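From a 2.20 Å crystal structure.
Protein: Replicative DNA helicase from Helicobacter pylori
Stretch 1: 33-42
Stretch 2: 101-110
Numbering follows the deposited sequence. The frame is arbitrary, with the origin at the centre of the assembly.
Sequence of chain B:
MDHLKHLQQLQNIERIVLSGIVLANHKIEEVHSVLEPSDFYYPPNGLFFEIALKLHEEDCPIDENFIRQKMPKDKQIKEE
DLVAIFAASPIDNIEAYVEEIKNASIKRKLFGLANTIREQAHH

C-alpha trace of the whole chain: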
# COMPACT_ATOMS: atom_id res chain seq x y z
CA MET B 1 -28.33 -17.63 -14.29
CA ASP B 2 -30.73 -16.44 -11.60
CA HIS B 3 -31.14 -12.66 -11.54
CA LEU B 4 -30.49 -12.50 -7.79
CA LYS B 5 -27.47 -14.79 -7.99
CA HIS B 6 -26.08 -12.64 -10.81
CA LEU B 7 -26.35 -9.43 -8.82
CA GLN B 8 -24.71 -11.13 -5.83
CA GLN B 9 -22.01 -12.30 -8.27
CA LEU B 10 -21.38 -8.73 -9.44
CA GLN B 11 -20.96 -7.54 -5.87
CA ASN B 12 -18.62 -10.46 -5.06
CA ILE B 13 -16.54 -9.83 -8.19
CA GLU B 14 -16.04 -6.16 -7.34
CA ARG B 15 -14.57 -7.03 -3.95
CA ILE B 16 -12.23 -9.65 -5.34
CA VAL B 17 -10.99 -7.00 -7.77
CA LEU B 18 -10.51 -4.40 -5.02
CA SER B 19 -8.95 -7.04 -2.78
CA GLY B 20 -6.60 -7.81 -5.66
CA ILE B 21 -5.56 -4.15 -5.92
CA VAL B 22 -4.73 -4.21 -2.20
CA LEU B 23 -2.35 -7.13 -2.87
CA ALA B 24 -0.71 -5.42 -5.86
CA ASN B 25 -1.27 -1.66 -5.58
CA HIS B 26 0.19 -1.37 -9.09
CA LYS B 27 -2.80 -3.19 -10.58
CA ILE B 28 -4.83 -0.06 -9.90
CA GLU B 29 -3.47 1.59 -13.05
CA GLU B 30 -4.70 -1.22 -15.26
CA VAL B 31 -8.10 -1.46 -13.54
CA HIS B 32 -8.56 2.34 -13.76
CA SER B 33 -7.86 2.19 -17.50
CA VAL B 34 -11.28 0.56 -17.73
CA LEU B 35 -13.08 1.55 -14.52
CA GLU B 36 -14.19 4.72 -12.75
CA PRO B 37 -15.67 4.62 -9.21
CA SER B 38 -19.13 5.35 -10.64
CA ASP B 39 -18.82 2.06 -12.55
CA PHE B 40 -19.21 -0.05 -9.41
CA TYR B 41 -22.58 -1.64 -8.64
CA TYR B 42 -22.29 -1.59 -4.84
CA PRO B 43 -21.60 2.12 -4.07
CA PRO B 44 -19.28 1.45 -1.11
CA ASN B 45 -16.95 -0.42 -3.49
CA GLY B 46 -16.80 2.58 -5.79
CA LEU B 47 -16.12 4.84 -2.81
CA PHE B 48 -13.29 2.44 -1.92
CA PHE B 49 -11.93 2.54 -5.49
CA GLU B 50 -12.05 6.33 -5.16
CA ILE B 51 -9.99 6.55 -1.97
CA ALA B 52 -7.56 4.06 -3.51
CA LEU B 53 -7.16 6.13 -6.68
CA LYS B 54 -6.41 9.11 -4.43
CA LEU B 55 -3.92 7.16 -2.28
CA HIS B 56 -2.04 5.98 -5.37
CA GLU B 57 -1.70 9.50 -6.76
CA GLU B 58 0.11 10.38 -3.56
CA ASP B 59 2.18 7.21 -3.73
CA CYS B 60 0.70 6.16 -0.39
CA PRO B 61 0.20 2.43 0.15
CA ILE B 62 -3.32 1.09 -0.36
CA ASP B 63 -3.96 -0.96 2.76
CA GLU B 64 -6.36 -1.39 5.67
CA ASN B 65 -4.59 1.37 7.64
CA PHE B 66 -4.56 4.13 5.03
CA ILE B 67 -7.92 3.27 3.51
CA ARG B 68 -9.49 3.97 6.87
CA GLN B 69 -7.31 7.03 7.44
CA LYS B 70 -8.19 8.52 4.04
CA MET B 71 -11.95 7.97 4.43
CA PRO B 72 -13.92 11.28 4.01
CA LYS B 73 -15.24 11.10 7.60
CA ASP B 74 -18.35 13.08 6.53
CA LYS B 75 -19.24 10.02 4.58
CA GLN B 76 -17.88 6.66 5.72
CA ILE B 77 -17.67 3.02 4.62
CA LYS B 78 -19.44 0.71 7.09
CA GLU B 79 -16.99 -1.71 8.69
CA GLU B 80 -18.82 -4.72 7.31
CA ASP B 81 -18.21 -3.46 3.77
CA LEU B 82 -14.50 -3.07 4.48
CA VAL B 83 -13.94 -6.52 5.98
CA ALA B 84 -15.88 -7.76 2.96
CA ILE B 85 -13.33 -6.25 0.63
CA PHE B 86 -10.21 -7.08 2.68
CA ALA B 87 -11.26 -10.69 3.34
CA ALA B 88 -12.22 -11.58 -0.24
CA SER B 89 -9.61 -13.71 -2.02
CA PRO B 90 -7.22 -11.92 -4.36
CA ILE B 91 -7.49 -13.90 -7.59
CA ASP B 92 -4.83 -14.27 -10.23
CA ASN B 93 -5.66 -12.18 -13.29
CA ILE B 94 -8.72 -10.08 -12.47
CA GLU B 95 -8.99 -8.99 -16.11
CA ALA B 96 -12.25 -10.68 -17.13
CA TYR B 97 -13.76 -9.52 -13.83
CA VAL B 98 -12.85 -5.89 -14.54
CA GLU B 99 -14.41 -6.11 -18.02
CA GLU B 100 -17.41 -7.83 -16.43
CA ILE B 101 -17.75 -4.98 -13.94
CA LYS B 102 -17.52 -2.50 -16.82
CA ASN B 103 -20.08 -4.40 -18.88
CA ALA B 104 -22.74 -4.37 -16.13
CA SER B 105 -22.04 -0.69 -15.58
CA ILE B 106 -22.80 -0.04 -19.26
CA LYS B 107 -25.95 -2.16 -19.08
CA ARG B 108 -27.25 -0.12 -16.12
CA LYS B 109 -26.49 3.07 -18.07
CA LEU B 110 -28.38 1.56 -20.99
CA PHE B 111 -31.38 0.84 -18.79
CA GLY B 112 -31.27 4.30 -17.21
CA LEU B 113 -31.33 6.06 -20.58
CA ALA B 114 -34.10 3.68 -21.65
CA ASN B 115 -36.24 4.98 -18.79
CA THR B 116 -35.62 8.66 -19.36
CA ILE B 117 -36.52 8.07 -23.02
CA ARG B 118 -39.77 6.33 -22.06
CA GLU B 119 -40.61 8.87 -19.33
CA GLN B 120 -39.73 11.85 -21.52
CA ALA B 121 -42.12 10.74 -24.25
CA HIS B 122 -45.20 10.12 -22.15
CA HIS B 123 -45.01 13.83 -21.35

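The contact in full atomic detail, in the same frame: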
# COMPACT_ATOMS: atom_id res chain seq x y z
N SER B 33 -7.88 1.94 -16.06
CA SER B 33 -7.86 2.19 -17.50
C SER B 33 -9.14 1.68 -18.13
O SER B 33 -9.35 1.80 -19.34
CB SER B 33 -6.66 1.49 -18.14
OG SER B 33 -6.55 1.83 -19.51
N VAL B 34 -10.01 1.11 -17.29
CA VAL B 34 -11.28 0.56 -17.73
C VAL B 34 -12.41 0.89 -16.75
O VAL B 34 -13.58 0.81 -17.11
CB VAL B 34 -11.18 -0.98 -17.93
CG1 VAL B 34 -12.58 -1.62 -18.04
CG2 VAL B 34 -10.38 -1.29 -19.20
N LEU B 35 -12.07 1.28 -15.53
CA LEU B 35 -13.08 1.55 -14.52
C LEU B 35 -12.97 2.85 -13.74
O LEU B 35 -11.89 3.25 -13.32
CB LEU B 35 -13.11 0.40 -13.51
CG LEU B 35 -13.56 -0.99 -13.97
CD1 LEU B 35 -13.25 -2.01 -12.89
CD2 LEU B 35 -15.04 -0.98 -14.29
N GLU B 36 -14.11 3.51 -13.55
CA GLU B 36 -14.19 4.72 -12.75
C GLU B 36 -14.98 4.27 -11.51
O GLU B 36 -15.64 3.23 -11.55
CB GLU B 36 -14.97 5.81 -13.48
CG GLU B 36 -14.28 6.40 -14.70
CD GLU B 36 -12.86 6.85 -14.41
OE1 GLU B 36 -12.56 7.21 -13.25
OE2 GLU B 36 -12.04 6.85 -15.35
N PRO B 37 -14.92 5.03 -10.41
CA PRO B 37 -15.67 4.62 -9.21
C PRO B 37 -17.16 4.42 -9.54
O PRO B 37 -17.78 3.40 -9.17
CB PRO B 37 -15.44 5.78 -8.24
CG PRO B 37 -14.04 6.25 -8.61
CD PRO B 37 -14.07 6.21 -10.13
N SER B 38 -17.73 5.38 -10.25
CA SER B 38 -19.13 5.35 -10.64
C SER B 38 -19.51 4.08 -11.41
O SER B 38 -20.68 3.81 -11.63
CB SER B 38 -19.46 6.58 -11.49
OG SER B 38 -18.65 6.65 -12.66
N ASP B 39 -18.52 3.28 -11.82
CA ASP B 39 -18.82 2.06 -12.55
C ASP B 39 -19.07 0.86 -11.66
O ASP B 39 -19.34 -0.23 -12.17
CB ASP B 39 -17.72 1.70 -13.54
CG ASP B 39 -17.67 2.63 -14.72
OD1 ASP B 39 -18.74 2.94 -15.29
OD2 ASP B 39 -16.55 3.04 -15.09
N PHE B 40 -18.98 1.05 -10.35
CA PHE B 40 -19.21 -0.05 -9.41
C PHE B 40 -20.68 -0.12 -9.03
O PHE B 40 -21.31 0.89 -8.81
CB PHE B 40 -18.36 0.10 -8.15
CG PHE B 40 -16.92 -0.25 -8.36
CD1 PHE B 40 -16.05 0.65 -8.98
CD2 PHE B 40 -16.44 -1.50 -8.00
CE1 PHE B 40 -14.73 0.29 -9.24
CE2 PHE B 40 -15.11 -1.86 -8.26
CZ PHE B 40 -14.26 -0.95 -8.88
N TYR B 41 -21.19 -1.35 -8.96
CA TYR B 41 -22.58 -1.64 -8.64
C TYR B 41 -22.91 -1.34 -7.17
O TYR B 41 -23.88 -0.65 -6.87
CB TYR B 41 -22.84 -3.11 -8.99
CG TYR B 41 -24.10 -3.74 -8.41
CD1 TYR B 41 -25.36 -3.18 -8.62
CD2 TYR B 41 -24.01 -4.91 -7.68
CE1 TYR B 41 -26.51 -3.79 -8.09
CE2 TYR B 41 -25.14 -5.53 -7.17
CZ TYR B 41 -26.37 -4.96 -7.37
OH TYR B 41 -27.46 -5.57 -6.81
N TYR B 42 -22.10 -1.86 -6.26
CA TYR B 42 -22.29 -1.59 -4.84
C TYR B 42 -21.51 -0.30 -4.59
O TYR B 42 -20.29 -0.28 -4.65
CB TYR B 42 -21.70 -2.73 -4.01
CG TYR B 42 -22.03 -2.63 -2.55
CD1 TYR B 42 -23.35 -2.48 -2.14
CD2 TYR B 42 -21.03 -2.70 -1.58
CE1 TYR B 42 -23.66 -2.40 -0.80
CE2 TYR B 42 -21.34 -2.62 -0.24
CZ TYR B 42 -22.66 -2.47 0.15
OH TYR B 42 -23.00 -2.42 1.48
N ILE B 101 -17.28 -6.11 -14.74
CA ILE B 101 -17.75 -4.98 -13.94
C ILE B 101 -18.13 -3.81 -14.84
O ILE B 101 -19.14 -3.15 -14.63
CB ILE B 101 -16.67 -4.55 -12.94
CG1 ILE B 101 -16.61 -5.56 -11.79
CG2 ILE B 101 -16.95 -3.13 -12.41
CD1 ILE B 101 -15.42 -5.39 -10.87
N LYS B 102 -17.31 -3.59 -15.86
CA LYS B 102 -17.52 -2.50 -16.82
C LYS B 102 -18.77 -2.74 -17.65
O LYS B 102 -19.54 -1.81 -17.89
CB LYS B 102 -16.30 -2.36 -17.75
CG LYS B 102 -16.38 -1.16 -18.67
CD LYS B 102 -16.50 0.13 -17.87
CE LYS B 102 -16.71 1.33 -18.76
NZ LYS B 102 -15.59 1.50 -19.70
N ASN B 103 -18.94 -3.98 -18.08
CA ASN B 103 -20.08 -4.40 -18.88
C ASN B 103 -21.43 -4.21 -18.17
O ASN B 103 -22.40 -3.78 -18.78
CB ASN B 103 -19.94 -5.89 -19.29
CG ASN B 103 -19.02 -6.08 -20.50
OD1 ASN B 103 -18.49 -7.17 -20.71
ND2 ASN B 103 -18.84 -5.02 -21.29
N ALA B 104 -21.49 -4.53 -16.88
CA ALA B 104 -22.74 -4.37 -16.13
C ALA B 104 -22.99 -2.89 -15.84
O ALA B 104 -24.12 -2.46 -15.66
CB ALA B 104 -22.70 -5.17 -14.84
N SER B 105 -21.91 -2.12 -15.80
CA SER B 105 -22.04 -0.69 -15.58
C SER B 105 -22.74 -0.13 -16.82
O SER B 105 -23.74 0.57 -16.72
CB SER B 105 -20.66 -0.05 -15.42
OG SER B 105 -20.76 1.35 -15.36
N ILE B 106 -22.23 -0.49 -17.99
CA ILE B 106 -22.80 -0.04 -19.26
C ILE B 106 -24.27 -0.45 -19.42
O ILE B 106 -25.09 0.31 -19.93
CB ILE B 106 -21.96 -0.57 -20.46
CG1 ILE B 106 -20.56 0.03 -20.39
CG2 ILE B 106 -22.65 -0.25 -21.79
CD1 ILE B 106 -19.65 -0.39 -21.53
N LYS B 107 -24.58 -1.67 -19.00
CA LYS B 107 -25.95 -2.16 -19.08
C LYS B 107 -26.86 -1.27 -18.25
O LYS B 107 -27.92 -0.86 -18.72
CB LYS B 107 -26.04 -3.61 -18.60
CG LYS B 107 -25.46 -4.61 -19.56
CD LYS B 107 -26.04 -5.99 -19.35
CE LYS B 107 -27.50 -6.05 -19.75
NZ LYS B 107 -28.06 -7.43 -19.74
N ARG B 108 -26.46 -0.97 -17.02
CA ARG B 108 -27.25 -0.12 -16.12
C ARG B 108 -27.44 1.29 -16.71
O ARG B 108 -28.48 1.92 -16.52
CB ARG B 108 -26.60 -0.04 -14.73
CG ARG B 108 -26.60 -1.36 -13.96
CD ARG B 108 -26.23 -1.16 -12.50
NE ARG B 108 -24.92 -0.50 -12.35
CZ ARG B 108 -23.75 -1.11 -12.46
NH1 ARG B 108 -23.69 -2.42 -12.71
NH2 ARG B 108 -22.63 -0.40 -12.34
N LYS B 109 -26.43 1.76 -17.43
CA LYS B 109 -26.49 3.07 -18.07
C LYS B 109 -27.45 2.99 -19.26
O LYS B 109 -28.12 3.95 -19.62
CB LYS B 109 -25.11 3.50 -18.56
CG LYS B 109 -24.10 3.71 -17.45
CD LYS B 109 -22.84 4.38 -17.99
CE LYS B 109 -21.70 4.29 -17.00
NZ LYS B 109 -22.03 4.93 -15.69
N LEU B 110 -27.51 1.81 -19.86
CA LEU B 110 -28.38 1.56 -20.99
C LEU B 110 -29.82 1.62 -20.52
O LEU B 110 -30.66 2.27 -21.13
CB LEU B 110 -28.08 0.18 -21.57
CG LEU B 110 -26.82 0.11 -22.44
CD1 LEU B 110 -26.42 -1.35 -22.63
CD2 LEU B 110 -27.07 0.79 -23.77
O HOH W 1 -22.98 2.17 -13.68
O HOH W 2 -23.06 2.26 -11.10
O HOH W 3 -20.90 -2.97 -12.32

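Residues 33-42, a loop with a short 3-10 segment at 37-39, pack against one side of the helix that carries residues 101-110, burying 478 Å² in all. The backbones come nearest where Asp39 CA lies 5.2 Å from Ser105 CA.

Direct polar contacts centre on Asp39, which gives up the largest area of the loop residues. Its CA-to-CB bond points sideways to the helix, but chi1 in the m well brings the carboxylate nearer, and Ser105 OG donates a short hydrogen bond of 2.6 Å to Asp39 OD1. Ser105 points toward the loop with chi1 t; so small a residue lets the backbones draw close while still offering a hydroxyl to the buried acid. The other carboxylate oxygen serves its own stretch: Glu36 N donates to Asp39 OD2 at 2.9 Å, which fixes the side chain as the turn is made, and Phe40 N to Pro37 O, also 2.9 Å, helps close that turn. One helical turn beyond Ser105, the CA-to-CB bond of Lys109 points toward the loop, and the residue forms a long salt bridge, Lys109 NZ to Asp39 OD1 at 3.9 Å, so the acid has a positive charge nearby. Arg108 NH2 adds a weak hydrogen bond to Asp39 O, 3.3 Å away with an angle of 137°; the carbonyl oxygen lies at the edge of the guanidinium, near its plane. Lys102 runs alongside the loop and its NZ makes another weak bond, 3.4 Å to Val34 O.

Three waters fill the space around the Arg108 guanidinium. Water 2 accepts from Arg108 NH2 at 3.0 Å and donates to Ser38 O at 2.9 Å and Phe40 O at 3.2 Å, tying the arginine to two loop carbonyls that it does not bond directly. Water 1 donates to Ser105 OG at 2.9 Å, and its links to Arg108 NH2 (2.9 Å) and Ser38 O (3.5 Å) are weak. Water 3 accepts from Arg108 NH1 at 2.9 Å and lies 2.9 Å from Ile101 O and 3.2 Å from Asp39 O. A long side chain with several N-H groups suits this wet margin.

The apolar part of the contact centres on Ile101, which points toward the loop and is buried, as is Leu35, whose CA-to-CB bond runs sideways but whose end comes nearer; Leu35 CD2 meets Ile101 CG2 at 3.4 Å, a tight contact between methyls. Phe40 starts away from the helix, yet its ring returns far enough to place CE2 4.4 Å from Ile101 CD1. These three hydrocarbon side chains need no polar partner. At the exposed margin, Val34 CG1 lies 3.8 Å from Lys102 CB, and the methylenes of the lysine cover the loop there, with Lys102 CD 3.1 Å from Val34 O. Beside the arginine, Tyr41 CB sits over one face of the guanidinium, 3.9 Å from Arg108 NH1.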